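Local structure of separin (5U1T) at residues Ser655-Asp660 with Thr903-Leu908; Lys915-Ser920 with Pro928-Asn933; Arg934-Trp939 with Ser1040-Leu1045. The protein cleaves the MCD1/SCC1 subunit of cohesin at the onset of anaphase as a caspase-like cysteine protease that securin keeps inactive for most of the cell cycle. One frame throughout, in Å; residues are numbered along the deposited sequence.

Contact 1: residues Ser655-Asp660 with Thr903-Leu908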
ATOM      1  N   SER A 655     -11.262  -9.516   0.818  1.00 60.19           N
ATOM      2  CA  SER A 655     -10.774  -9.554   2.189  1.00 57.66           C
ATOM      3  C   SER A 655     -11.619 -10.501   3.058  1.00 55.07           C
ATOM      4  O   SER A 655     -11.121 -11.093   4.018  1.00 55.71           O
ATOM      5  CB  SER A 655     -10.750  -8.155   2.786  1.00 55.65           C
ATOM      6  OG  SER A 655     -10.110  -8.128   4.049  1.00 56.97           O
ATOM      7  N   LEU A 656     -12.888 -10.673   2.712  1.00 53.02           N
ATOM      8  CA  LEU A 656     -13.731 -11.574   3.487  1.00 60.01           C
ATOM      9  C   LEU A 656     -13.803 -12.978   2.857  1.00 62.44           C
ATOM     10  O   LEU A 656     -14.651 -13.807   3.230  1.00 56.82           O
ATOM     11  CB  LEU A 656     -15.126 -10.976   3.662  1.00 47.76           C
ATOM     12  CG  LEU A 656     -15.094  -9.871   4.710  1.00 53.58           C
ATOM     13  CD1 LEU A 656     -16.468  -9.284   4.959  1.00 53.22           C
ATOM     14  CD2 LEU A 656     -14.469 -10.342   6.005  1.00 47.15           C
ATOM     15  N   TYR A 657     -12.880 -13.233   1.926  1.00 59.13           N
ATOM     16  CA  TYR A 657     -12.805 -14.484   1.152  1.00 60.82           C
ATOM     17  C   TYR A 657     -14.170 -14.886   0.581  1.00 60.13           C
ATOM     18  O   TYR A 657     -14.524 -16.059   0.514  1.00 63.10           O
ATOM     19  CB  TYR A 657     -12.187 -15.622   1.996  1.00 59.62           C
ATOM     20  CG  TYR A 657     -10.682 -15.465   2.166  1.00 57.23           C
ATOM     21  CD1 TYR A 657     -10.152 -14.707   3.208  1.00 54.80           C
ATOM     22  CD2 TYR A 657      -9.799 -16.050   1.271  1.00 55.79           C
ATOM     23  CE1 TYR A 657      -8.801 -14.558   3.356  1.00 51.67           C
ATOM     24  CE2 TYR A 657      -8.440 -15.905   1.416  1.00 58.65           C
ATOM     25  CZ  TYR A 657      -7.943 -15.156   2.455  1.00 57.39           C
ATOM     26  OH  TYR A 657      -6.574 -15.001   2.587  1.00 62.54           O
ATOM     27  N   MET A 658     -14.925 -13.887   0.145  1.00 62.07           N
ATOM     28  CA  MET A 658     -16.152 -14.152  -0.575  1.00 65.10           C
ATOM     29  C   MET A 658     -15.812 -14.258  -2.053  1.00 65.41           C
ATOM     30  O   MET A 658     -16.115 -13.374  -2.841  1.00 64.18           O
ATOM     31  CB  MET A 658     -17.183 -13.069  -0.311  1.00 58.71           C
ATOM     32  CG  MET A 658     -17.419 -12.762   1.158  1.00 61.19           C
ATOM     33  SD  MET A 658     -18.814 -11.628   1.320  1.00 68.85           S
ATOM     34  CE  MET A 658     -18.670 -11.132   3.018  1.00 62.41           C
ATOM     35  N   ILE A 659     -15.167 -15.356  -2.422  1.00 65.65           N
ATOM     36  CA  ILE A 659     -14.616 -15.467  -3.760  1.00 67.17           C
ATOM     37  C   ILE A 659     -15.743 -15.483  -4.792  1.00 66.14           C
ATOM     38  O   ILE A 659     -15.597 -14.928  -5.881  1.00 65.87           O
ATOM     39  CB  ILE A 659     -13.711 -16.715  -3.903  1.00 62.42           C
ATOM     40  CG1 ILE A 659     -12.296 -16.417  -3.421  1.00 56.54           C
ATOM     41  CG2 ILE A 659     -13.546 -17.092  -5.340  1.00 63.33           C
ATOM     42  CD1 ILE A 659     -12.185 -16.100  -1.971  1.00 64.62           C
ATOM     43  N   ASP A 660     -16.869 -16.096  -4.435  1.00 67.87           N
ATOM     44  CA  ASP A 660     -18.050 -16.089  -5.298  1.00 72.72           C
ATOM     45  C   ASP A 660     -18.375 -14.681  -5.811  1.00 76.68           C
ATOM     46  O   ASP A 660     -18.403 -14.437  -7.021  1.00 74.75           O
ATOM     47  CB  ASP A 660     -19.274 -16.656  -4.562  1.00 79.20           C
ATOM     48  CG  ASP A 660     -19.400 -18.191  -4.687  1.00 83.44           C
ATOM     49  OD1 ASP A 660     -18.679 -18.816  -5.510  1.00 71.07           O
ATOM     50  OD2 ASP A 660     -20.250 -18.765  -3.960  1.00 74.71           O
ATOM     51  N   THR A 903     -18.664 -17.122   2.000  1.00 64.31           N
ATOM     52  CA  THR A 903     -17.291 -16.897   2.418  1.00 60.50           C
ATOM     53  C   THR A 903     -16.541 -18.210   2.758  1.00 66.91           C
ATOM     54  O   THR A 903     -17.027 -19.068   3.511  1.00 61.32           O
ATOM     55  CB  THR A 903     -17.248 -15.967   3.634  1.00 61.98           C
ATOM     56  OG1 THR A 903     -15.930 -15.955   4.185  1.00 60.60           O
ATOM     57  CG2 THR A 903     -18.215 -16.429   4.695  1.00 54.12           C
ATOM     58  N   PHE A 904     -15.343 -18.349   2.196  1.00 65.59           N
ATOM     59  CA  PHE A 904     -14.441 -19.443   2.527  1.00 63.48           C
ATOM     60  C   PHE A 904     -13.699 -19.173   3.825  1.00 63.78           C
ATOM     61  O   PHE A 904     -12.909 -19.996   4.267  1.00 65.52           O
ATOM     62  CB  PHE A 904     -13.438 -19.661   1.391  1.00 59.23           C
ATOM     63  CG  PHE A 904     -12.565 -20.867   1.566  1.00 61.06           C
ATOM     64  CD1 PHE A 904     -13.093 -22.140   1.473  1.00 63.48           C
ATOM     65  CD2 PHE A 904     -11.211 -20.723   1.815  1.00 65.46           C
ATOM     66  CE1 PHE A 904     -12.290 -23.252   1.622  1.00 67.45           C
ATOM     67  CE2 PHE A 904     -10.394 -21.831   1.963  1.00 66.12           C
ATOM     68  CZ  PHE A 904     -10.939 -23.101   1.870  1.00 67.41           C
ATOM     69  N   LEU A 905     -13.946 -18.018   4.433  1.00 63.07           N
ATOM     70  CA  LEU A 905     -13.157 -17.608   5.589  1.00 64.30           C
ATOM     71  C   LEU A 905     -13.301 -18.548   6.810  1.00 61.70           C
ATOM     72  O   LEU A 905     -12.312 -18.842   7.463  1.00 63.54           O
ATOM     73  CB  LEU A 905     -13.498 -16.165   5.974  1.00 62.07           C
ATOM     74  CG  LEU A 905     -12.584 -15.487   6.991  1.00 61.05           C
ATOM     75  CD1 LEU A 905     -11.149 -15.750   6.636  1.00 57.09           C
ATOM     76  CD2 LEU A 905     -12.843 -14.002   7.001  1.00 57.75           C
ATOM     77  N   PRO A 906     -14.512 -19.029   7.134  1.00 62.17           N
ATOM     78  CA  PRO A 906     -14.475 -19.956   8.285  1.00 65.62           C
ATOM     79  C   PRO A 906     -13.835 -21.347   7.990  1.00 67.14           C
ATOM     80  O   PRO A 906     -13.334 -22.034   8.905  1.00 58.86           O
ATOM     81  CB  PRO A 906     -15.953 -20.096   8.670  1.00 57.29           C
ATOM     82  CG  PRO A 906     -16.731 -19.549   7.522  1.00 62.55           C
ATOM     83  CD  PRO A 906     -15.876 -18.566   6.824  1.00 60.00           C
ATOM     84  N   ASN A 907     -13.848 -21.737   6.716  1.00 63.19           N
ATOM     85  CA  ASN A 907     -13.138 -22.924   6.253  1.00 62.84           C
ATOM     86  C   ASN A 907     -11.629 -22.753   6.137  1.00 62.88           C
ATOM     87  O   ASN A 907     -10.871 -23.708   6.333  1.00 62.91           O
ATOM     88  CB  ASN A 907     -13.699 -23.358   4.911  1.00 62.89           C
ATOM     89  CG  ASN A 907     -14.758 -24.407   5.069  1.00 63.99           C
ATOM     90  OD1 ASN A 907     -14.823 -25.073   6.110  1.00 64.64           O
ATOM     91  ND2 ASN A 907     -15.603 -24.566   4.053  1.00 63.57           N
ATOM     92  N   LEU A 908     -11.196 -21.541   5.796  1.00 66.16           N
ATOM     93  CA  LEU A 908      -9.780 -21.218   5.769  1.00 60.16           C
ATOM     94  C   LEU A 908      -9.220 -21.334   7.175  1.00 61.25           C
ATOM     95  O   LEU A 908      -8.143 -21.906   7.381  1.00 60.52           O
ATOM     96  CB  LEU A 908      -9.557 -19.825   5.206  1.00 61.03           C
ATOM     97  CG  LEU A 908      -8.116 -19.387   4.974  1.00 61.57           C
ATOM     98  CD1 LEU A 908      -7.386 -20.431   4.184  1.00 65.47           C
ATOM     99  CD2 LEU A 908      -8.141 -18.099   4.216  1.00 61.15           C
TER
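Tyr657 lies against Leu905 and Leu908 where two helix ends meet. Helix 642-655 closes in a Schellman motif, with Tyr657 at its C-prime position and in positive phi, and the chain turns there straight into helix 659-672. Across from it, helix 905-912 is just starting. The tyrosine CG stands anti to its own carbonyl carbon and beside the backbone N (chi1 -74°). Its CB sits close to the backbone at the start of the opposing helix, 3.8 Å from Leu905 N. Farther out, Tyr657 CD1 packs on Leu905 CD1, the two side chains crossing at about a right angle. Leu908 takes one face of the ring: its CD2 stands over it, 3.6 Å from the centroid and only 17° off the normal, a clear CH-pi contact. Within that contact the methyl is shifted toward the hydroxyl end, so CZ and CE2 are its nearest ring atoms, and Tyr657 OH is 3.8 Å from Leu908 CD2. Outside the two segments, His694 makes an edge-to-face contact with this ring, and Tyr926 touches both Tyr657 and Leu908.

Two carbonyls just past the helix end, Leu656 O and Tyr657 O, accept from Thr903 and Phe904 at the start of the other segment. Tyr657 O accepts from Phe904 N at 3.0 Å and nearly straight, and also takes a weak bond from Ile659 N in the inverse gamma turn centred on Met658. Thr903 works in both directions. With OG1 anti to the backbone N (chi1 169°), its hydroxyl accepts from Leu905 N at 2.9 Å, a capping bond, and donates to Leu656 O at 2.7 Å, coming in nearly along the C=O axis.

Contact 2: residues Lys915-Ser920 with Pro928-Asn933; sequences KDIDDS and PKNVIN
Asn930 grips the backbone of Ile917 with both ends of its amide, and this is the tight part of the contact. Its OD1 accepts from Ile917 N at 2.7 Å, while ND2 donates the other way to Ile917 O in a longer bond of 3.3 Å. That second acceptor lies in the plane of the asparagine amide, although ND2 itself stands well above the plane of the Ile917 carbonyl. The paired bonds fix the rotation of the buried amide. One helical turn on, Asn933 ND2 donates to Lys915 O at 2.7 Å and also to Leu911 O, tying down the end of the preceding helix. Asp916 CB is tucked in between, 3.3 Å from Asn930 OD1. Asp919 OD1 is 2.9 Å from Asn930 ND2 at a poor angle and is salt-bridged to Arg934.

The outer side is looser. Lys915 points its CB away from helix 927-946, and its chain is extended beyond CG, where it makes a long, weak ion pair with Glu889 and touches Lys910. Asp918 turns outward too, its OD1 accepting from Ser920 N in an Asx turn. Segment 915-920 belongs to the loop joining helix 905-912 to helix 927-946, with Ile917 resting on Asn907 of the first helix while Asn930 holds it to the second.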
ATOM      1  N   LYS A 915      -7.604 -28.892  10.856  1.00 59.30           N
ATOM      2  CA  LYS A 915      -8.657 -29.671  10.214  1.00 58.43           C
ATOM      3  C   LYS A 915      -8.419 -29.798   8.718  1.00 62.06           C
ATOM      4  O   LYS A 915      -7.785 -28.931   8.105  1.00 59.87           O
ATOM      5  CB  LYS A 915     -10.019 -29.034  10.432  1.00 52.75           C
ATOM      6  CG  LYS A 915     -10.480 -29.059  11.850  1.00 57.25           C
ATOM      7  CD  LYS A 915     -11.818 -28.399  12.024  1.00 68.88           C
ATOM      8  CE  LYS A 915     -12.215 -28.495  13.490  1.00 74.70           C
ATOM      9  NZ  LYS A 915     -13.533 -27.828  13.710  1.00 82.11           N
ATOM     10  N   ASP A 916      -8.910 -30.889   8.135  1.00 56.18           N
ATOM     11  CA  ASP A 916      -9.016 -30.968   6.690  1.00 55.51           C
ATOM     12  C   ASP A 916     -10.491 -30.979   6.393  1.00 61.72           C
ATOM     13  O   ASP A 916     -11.279 -31.493   7.171  1.00 59.92           O
ATOM     14  CB  ASP A 916      -8.327 -32.205   6.114  1.00 66.31           C
ATOM     15  CG  ASP A 916      -8.959 -33.525   6.585  1.00 59.83           C
ATOM     16  OD1 ASP A 916      -9.891 -34.024   5.913  1.00 61.06           O
ATOM     17  OD2 ASP A 916      -8.502 -34.061   7.617  1.00 59.53           O
ATOM     18  N   ILE A 917     -10.874 -30.385   5.281  1.00 63.81           N
ATOM     19  CA  ILE A 917     -12.278 -30.204   5.012  1.00 63.56           C
ATOM     20  C   ILE A 917     -12.665 -31.067   3.844  1.00 67.08           C
ATOM     21  O   ILE A 917     -11.824 -31.731   3.224  1.00 66.25           O
ATOM     22  CB  ILE A 917     -12.631 -28.717   4.717  1.00 68.08           C
ATOM     23  CG1 ILE A 917     -11.984 -28.228   3.411  1.00 66.73           C
ATOM     24  CG2 ILE A 917     -12.220 -27.815   5.889  1.00 63.43           C
ATOM     25  CD1 ILE A 917     -11.812 -26.693   3.341  1.00 63.22           C
ATOM     26  N   ASP A 918     -13.958 -31.052   3.563  1.00 70.25           N
ATOM     27  CA  ASP A 918     -14.520 -31.758   2.439  1.00 65.34           C
ATOM     28  C   ASP A 918     -13.911 -31.185   1.168  1.00 66.59           C
ATOM     29  O   ASP A 918     -13.912 -29.985   0.973  1.00 70.46           O
ATOM     30  CB  ASP A 918     -16.032 -31.601   2.471  1.00 69.84           C
ATOM     31  CG  ASP A 918     -16.730 -32.389   1.398  1.00 75.71           C
ATOM     32  OD1 ASP A 918     -16.074 -32.886   0.454  1.00 76.94           O
ATOM     33  OD2 ASP A 918     -17.970 -32.496   1.496  1.00 83.44           O
ATOM     34  N   ASP A 919     -13.375 -32.050   0.318  1.00 73.09           N
ATOM     35  CA  ASP A 919     -12.694 -31.623  -0.905  1.00 71.24           C
ATOM     36  C   ASP A 919     -13.610 -30.811  -1.813  1.00 73.81           C
ATOM     37  O   ASP A 919     -13.177 -29.841  -2.450  1.00 77.42           O
ATOM     38  CB  ASP A 919     -12.141 -32.841  -1.667  1.00 72.50           C
ATOM     39  CG  ASP A 919     -10.928 -33.467  -0.977  1.00 76.24           C
ATOM     40  OD1 ASP A 919     -10.388 -32.851  -0.027  1.00 70.65           O
ATOM     41  OD2 ASP A 919     -10.497 -34.569  -1.405  1.00 82.38           O
ATOM     42  N   SER A 920     -14.882 -31.190  -1.844  1.00 70.53           N
ATOM     43  CA  SER A 920     -15.865 -30.511  -2.685  1.00 77.67           C
ATOM     44  C   SER A 920     -16.132 -29.055  -2.276  1.00 79.70           C
ATOM     45  O   SER A 920     -16.623 -28.263  -3.081  1.00 75.67           O
ATOM     46  CB  SER A 920     -17.182 -31.287  -2.676  1.00 76.28           C
ATOM     47  OG  SER A 920     -17.782 -31.224  -1.392  1.00 78.69           O
ATOM     48  N   PRO A 928      -3.853 -27.900  -1.334  1.00 63.34           N
ATOM     49  CA  PRO A 928      -2.665 -28.528  -0.736  1.00 55.81           C
ATOM     50  C   PRO A 928      -2.607 -28.436   0.786  1.00 59.83           C
ATOM     51  O   PRO A 928      -2.076 -29.353   1.403  1.00 66.51           O
ATOM     52  CB  PRO A 928      -1.500 -27.748  -1.361  1.00 56.21           C
ATOM     53  CG  PRO A 928      -2.033 -27.231  -2.654  1.00 62.26           C
ATOM     54  CD  PRO A 928      -3.485 -26.917  -2.376  1.00 62.57           C
ATOM     55  N   LYS A 929      -3.099 -27.359   1.386  1.00 63.89           N
ATOM     56  CA  LYS A 929      -3.078 -27.265   2.843  1.00 64.46           C
ATOM     57  C   LYS A 929      -4.039 -28.321   3.337  1.00 61.74           C
ATOM     58  O   LYS A 929      -3.803 -28.971   4.347  1.00 62.92           O
ATOM     59  CB  LYS A 929      -3.477 -25.867   3.358  1.00 59.26           C
ATOM     60  CG  LYS A 929      -3.198 -25.645   4.862  1.00 58.91           C
ATOM     61  CD  LYS A 929      -3.515 -24.202   5.310  1.00 69.82           C
ATOM     62  CE  LYS A 929      -2.552 -23.651   6.413  1.00 69.56           C
ATOM     63  NZ  LYS A 929      -1.286 -22.950   5.909  1.00 78.73           N
ATOM     64  N   ASN A 930      -5.118 -28.497   2.588  1.00 59.13           N
ATOM     65  CA  ASN A 930      -6.152 -29.455   2.937  1.00 62.80           C
ATOM     66  C   ASN A 930      -5.591 -30.881   3.074  1.00 64.07           C
ATOM     67  O   ASN A 930      -5.716 -31.510   4.133  1.00 59.65           O
ATOM     68  CB  ASN A 930      -7.275 -29.417   1.894  1.00 55.14           C
ATOM     69  CG  ASN A 930      -8.552 -30.063   2.385  1.00 58.07           C
ATOM     70  OD1 ASN A 930      -8.794 -30.156   3.587  1.00 56.70           O
ATOM     71  ND2 ASN A 930      -9.378 -30.511   1.456  1.00 61.32           N
ATOM     72  N   VAL A 931      -4.965 -31.373   2.005  1.00 61.24           N
ATOM     73  CA  VAL A 931      -4.413 -32.729   1.984  1.00 62.93           C
ATOM     74  C   VAL A 931      -3.319 -32.927   3.037  1.00 59.57           C
ATOM     75  O   VAL A 931      -3.300 -33.934   3.732  1.00 59.29           O
ATOM     76  CB  VAL A 931      -3.853 -33.084   0.597  1.00 54.73           C
ATOM     77  CG1 VAL A 931      -3.151 -34.438   0.636  1.00 56.58           C
ATOM     78  CG2 VAL A 931      -4.970 -33.089  -0.428  1.00 58.02           C
ATOM     79  N   ILE A 932      -2.420 -31.958   3.158  1.00 60.20           N
ATOM     80  CA  ILE A 932      -1.389 -31.994   4.188  1.00 58.22           C
ATOM     81  C   ILE A 932      -2.006 -32.165   5.563  1.00 59.86           C
ATOM     82  O   ILE A 932      -1.521 -32.926   6.385  1.00 62.89           O
ATOM     83  CB  ILE A 932      -0.530 -30.716   4.155  1.00 59.11           C
ATOM     84  CG1 ILE A 932       0.480 -30.848   3.041  1.00 60.56           C
ATOM     85  CG2 ILE A 932       0.242 -30.525   5.450  1.00 56.29           C
ATOM     86  CD1 ILE A 932       1.283 -32.127   3.194  1.00 67.31           C
ATOM     87  N   ASN A 933      -3.089 -31.449   5.810  1.00 58.87           N
ATOM     88  CA  ASN A 933      -3.779 -31.596   7.066  1.00 58.25           C
ATOM     89  C   ASN A 933      -4.393 -32.977   7.200  1.00 62.00           C
ATOM     90  O   ASN A 933      -4.397 -33.553   8.280  1.00 60.53           O
ATOM     91  CB  ASN A 933      -4.849 -30.527   7.199  1.00 54.17           C
ATOM     92  CG  ASN A 933      -4.285 -29.214   7.665  1.00 57.50           C
ATOM     93  OD1 ASN A 933      -3.066 -29.049   7.757  1.00 57.10           O
ATOM     94  ND2 ASN A 933      -5.165 -28.266   7.968  1.00 57.36           N
TER

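Contact 3: residues Arg934-Trp939 with Ser1040-Leu1045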
ATOM      1  N   ARG A 934      -4.923 -33.490   6.094  1.00 60.19           N
ATOM      2  CA  ARG A 934      -5.600 -34.778   6.086  1.00 62.05           C
ATOM      3  C   ARG A 934      -4.623 -35.883   6.466  1.00 61.05           C
ATOM      4  O   ARG A 934      -4.908 -36.697   7.343  1.00 59.46           O
ATOM      5  CB  ARG A 934      -6.221 -35.040   4.715  1.00 59.27           C
ATOM      6  CG  ARG A 934      -6.837 -36.406   4.555  1.00 59.20           C
ATOM      7  CD  ARG A 934      -7.696 -36.450   3.314  1.00 55.48           C
ATOM      8  NE  ARG A 934      -8.773 -35.483   3.435  1.00 67.14           N
ATOM      9  CZ  ARG A 934      -9.300 -34.813   2.413  1.00 70.27           C
ATOM     10  NH1 ARG A 934     -10.280 -33.933   2.618  1.00 66.16           N
ATOM     11  NH2 ARG A 934      -8.841 -35.024   1.181  1.00 73.63           N
ATOM     12  N   VAL A 935      -3.463 -35.878   5.809  1.00 59.39           N
ATOM     13  CA  VAL A 935      -2.355 -36.768   6.136  1.00 60.29           C
ATOM     14  C   VAL A 935      -2.085 -36.793   7.628  1.00 60.55           C
ATOM     15  O   VAL A 935      -2.107 -37.849   8.230  1.00 60.83           O
ATOM     16  CB  VAL A 935      -1.061 -36.374   5.396  1.00 55.75           C
ATOM     17  CG1 VAL A 935       0.145 -37.034   6.044  1.00 58.96           C
ATOM     18  CG2 VAL A 935      -1.156 -36.750   3.926  1.00 56.10           C
ATOM     19  N   HIS A 936      -1.852 -35.638   8.235  1.00 59.75           N
ATOM     20  CA  HIS A 936      -1.587 -35.605   9.672  1.00 62.96           C
ATOM     21  C   HIS A 936      -2.790 -36.078  10.497  1.00 58.44           C
ATOM     22  O   HIS A 936      -2.634 -36.760  11.506  1.00 64.26           O
ATOM     23  CB  HIS A 936      -1.155 -34.200  10.109  1.00 59.47           C
ATOM     24  CG  HIS A 936       0.137 -33.758   9.495  1.00 64.96           C
ATOM     25  ND1 HIS A 936       1.366 -34.115  10.007  1.00 64.40           N
ATOM     26  CD2 HIS A 936       0.392 -33.007   8.395  1.00 61.83           C
ATOM     27  CE1 HIS A 936       2.322 -33.591   9.258  1.00 65.87           C
ATOM     28  NE2 HIS A 936       1.758 -32.924   8.268  1.00 66.27           N
ATOM     29  N   ASN A 937      -3.991 -35.745  10.060  1.00 58.58           N
ATOM     30  CA  ASN A 937      -5.171 -36.179  10.784  1.00 60.84           C
ATOM     31  C   ASN A 937      -5.352 -37.684  10.673  1.00 61.62           C
ATOM     32  O   ASN A 937      -5.779 -38.355  11.618  1.00 56.88           O
ATOM     33  CB  ASN A 937      -6.412 -35.463  10.263  1.00 65.42           C
ATOM     34  CG  ASN A 937      -6.537 -34.067  10.799  1.00 62.19           C
ATOM     35  OD1 ASN A 937      -6.067 -33.774  11.898  1.00 61.66           O
ATOM     36  ND2 ASN A 937      -7.174 -33.193  10.030  1.00 56.26           N
ATOM     37  N   MET A 938      -5.035 -38.191   9.490  1.00 58.32           N
ATOM     38  CA  MET A 938      -5.110 -39.599   9.199  1.00 56.02           C
ATOM     39  C   MET A 938      -4.081 -40.344  10.063  1.00 64.32           C
ATOM     40  O   MET A 938      -4.377 -41.378  10.664  1.00 65.62           O
ATOM     41  CB  MET A 938      -4.867 -39.816   7.711  1.00 64.99           C
ATOM     42  CG  MET A 938      -4.912 -41.246   7.238  1.00 67.97           C
ATOM     43  SD  MET A 938      -4.867 -41.258   5.418  1.00 89.78           S
ATOM     44  CE  MET A 938      -4.743 -43.025   5.014  1.00 73.18           C
ATOM     45  N   TRP A 939      -2.877 -39.787  10.151  1.00 62.85           N
ATOM     46  CA  TRP A 939      -1.846 -40.341  11.007  1.00 63.27           C
ATOM     47  C   TRP A 939      -2.245 -40.374  12.499  1.00 66.04           C
ATOM     48  O   TRP A 939      -2.151 -41.423  13.119  1.00 67.60           O
ATOM     49  CB  TRP A 939      -0.529 -39.575  10.846  1.00 60.94           C
ATOM     50  CG  TRP A 939       0.498 -40.177  11.703  1.00 62.11           C
ATOM     51  CD1 TRP A 939       0.975 -39.697  12.889  1.00 71.12           C
ATOM     52  CD2 TRP A 939       1.125 -41.436  11.499  1.00 62.86           C
ATOM     53  NE1 TRP A 939       1.890 -40.571  13.420  1.00 70.20           N
ATOM     54  CE2 TRP A 939       1.994 -41.650  12.584  1.00 63.47           C
ATOM     55  CE3 TRP A 939       1.044 -42.401  10.493  1.00 64.41           C
ATOM     56  CZ2 TRP A 939       2.777 -42.785  12.693  1.00 71.31           C
ATOM     57  CZ3 TRP A 939       1.821 -43.527  10.596  1.00 70.63           C
ATOM     58  CH2 TRP A 939       2.681 -43.716  11.691  1.00 71.70           C
ATOM     59  N   SER A1040      10.223 -32.623   5.593  1.00 61.17           N
ATOM     60  CA  SER A1040      10.951 -33.399   6.564  1.00 57.83           C
ATOM     61  C   SER A1040      10.027 -34.385   7.291  1.00 60.41           C
ATOM     62  O   SER A1040      10.313 -35.595   7.370  1.00 66.82           O
ATOM     63  CB  SER A1040      11.631 -32.441   7.535  1.00 56.86           C
ATOM     64  OG  SER A1040      12.029 -33.078   8.728  1.00 72.02           O
ATOM     65  N   LYS A1041       8.919 -33.863   7.805  1.00 57.07           N
ATOM     66  CA  LYS A1041       7.920 -34.646   8.510  1.00 56.35           C
ATOM     67  C   LYS A1041       7.205 -35.653   7.609  1.00 57.38           C
ATOM     68  O   LYS A1041       6.896 -36.757   8.037  1.00 58.22           O
ATOM     69  CB  LYS A1041       6.900 -33.714   9.154  1.00 55.24           C
ATOM     70  CG  LYS A1041       7.510 -32.813  10.198  1.00 58.29           C
ATOM     71  CD  LYS A1041       6.455 -32.213  11.099  1.00 63.41           C
ATOM     72  CE  LYS A1041       5.254 -31.736  10.292  1.00 65.87           C
ATOM     73  NZ  LYS A1041       4.007 -31.691  11.134  1.00 75.87           N
ATOM     74  N   ILE A1042       6.974 -35.287   6.372  1.00 58.83           N
ATOM     75  CA  ILE A1042       6.348 -36.193   5.446  1.00 61.75           C
ATOM     76  C   ILE A1042       7.297 -37.327   5.110  1.00 60.06           C
ATOM     77  O   ILE A1042       6.887 -38.428   4.866  1.00 58.82           O
ATOM     78  CB  ILE A1042       5.927 -35.463   4.173  1.00 58.89           C
ATOM     79  CG1 ILE A1042       4.741 -34.579   4.464  1.00 60.39           C
ATOM     80  CG2 ILE A1042       5.502 -36.435   3.099  1.00 60.45           C
ATOM     81  CD1 ILE A1042       3.573 -35.346   4.994  1.00 56.82           C
ATOM     82  N   SER A1043       8.581 -37.046   5.111  1.00 59.96           N
ATOM     83  CA  SER A1043       9.551 -38.056   4.815  1.00 59.37           C
ATOM     84  C   SER A1043       9.639 -39.040   5.939  1.00 61.53           C
ATOM     85  O   SER A1043       9.710 -40.214   5.716  1.00 59.97           O
ATOM     86  CB  SER A1043      10.905 -37.429   4.567  1.00 61.93           C
ATOM     87  OG  SER A1043      11.577 -37.176   5.771  1.00 72.12           O
ATOM     88  N   SER A1044       9.629 -38.549   7.158  1.00 58.00           N
ATOM     89  CA  SER A1044       9.750 -39.416   8.308  1.00 62.56           C
ATOM     90  C   SER A1044       8.508 -40.236   8.534  1.00 58.24           C
ATOM     91  O   SER A1044       8.549 -41.339   9.008  1.00 63.91           O
ATOM     92  CB  SER A1044      10.116 -38.616   9.539  1.00 55.78           C
ATOM     93  OG  SER A1044       9.367 -37.442   9.600  1.00 66.55           O
ATOM     94  N   LEU A1045       7.393 -39.646   8.219  1.00 55.73           N
ATOM     95  CA  LEU A1045       6.095 -40.310   8.291  1.00 57.37           C
ATOM     96  C   LEU A1045       6.028 -41.396   7.240  1.00 55.38           C
ATOM     97  O   LEU A1045       5.352 -42.397   7.388  1.00 59.01           O
ATOM     98  CB  LEU A1045       4.976 -39.289   8.058  1.00 58.21           C
ATOM     99  CG  LEU A1045       3.673 -39.270   8.841  1.00 62.63           C
ATOM    100  CD1 LEU A1045       3.933 -39.144  10.334  1.00 67.75           C
ATOM    101  CD2 LEU A1045       2.822 -38.111   8.353  1.00 63.37           C
TER
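Leu1045 and Trp939 make the main apolar contact. Leu1045 CD1 stands over the five-membered ring of the indole, 3.7 Å from its centroid and just 5° off the normal, a CH-pi contact on the pyrrole part of the ring system. With its CG anti to the backbone N (chi1 -179°), the tryptophan carries that atom out to 3.8 Å from Leu1045 CD1, and the two side chains slide past each other in opposite directions. The other leucine branch serves Val935: Leu1045 CD2 lies 3.7 Å from Val935 CG1. That same valine methyl also meets Ile1042 CD1 at 4.0 Å, so Val935 CG1 has a partner from each of two residues about one turn apart on the facing helix.

Between them these side chains fill the interface of two helices running in broadly the same direction. The segment axes cross at 39° and come no closer than 11.9 Å, so the side chains, not the backbones, meet. A third helix, 1012-1028, joins in through Met1022 and Leu1025, which touch Val935. Trp939 and Leu1045 both touch Ile1142, in the loop between the antiparallel strands 1132-1139 and 1146-1152, so the helix pair also borders on the large mixed sheet.

Polar groups gather at the His936 end. Lys1041 bends at chi3 and crosses the histidine at about a right angle, its NZ lying 3.2 Å from His936 CE1, with no hydrogen bond between them. Glu1038 is the acid nearby: it accepts a hydrogen bond from His936 NE2 and makes a long, weak ion pair with Lys1041 NZ, which would partly offset the lysine charge.

In the fold
The three contacts follow one another along the chain and share elements in turn. Contact 1 holds the start of helix 905-912, contact 2 fastens the loop that leaves it, and contacts 2 and 3 both use helix 927-946. Contacts 1 and 3 are buried; contact 2 is only partly so, and its chemistry is almost wholly polar. Contacts 1 and 3 each set a leucine methyl over an aromatic face; contact 1 adds helix-end hydrogen bonds, while contact 3 has no hydrogen bond across its segments. Phe904 packs on Ile917 between the first two. Between the last two the bridge is charged: Arg934 pairs with Asp916 and Asp919, and Asn937 probably hydrogen-bonds to Asp916.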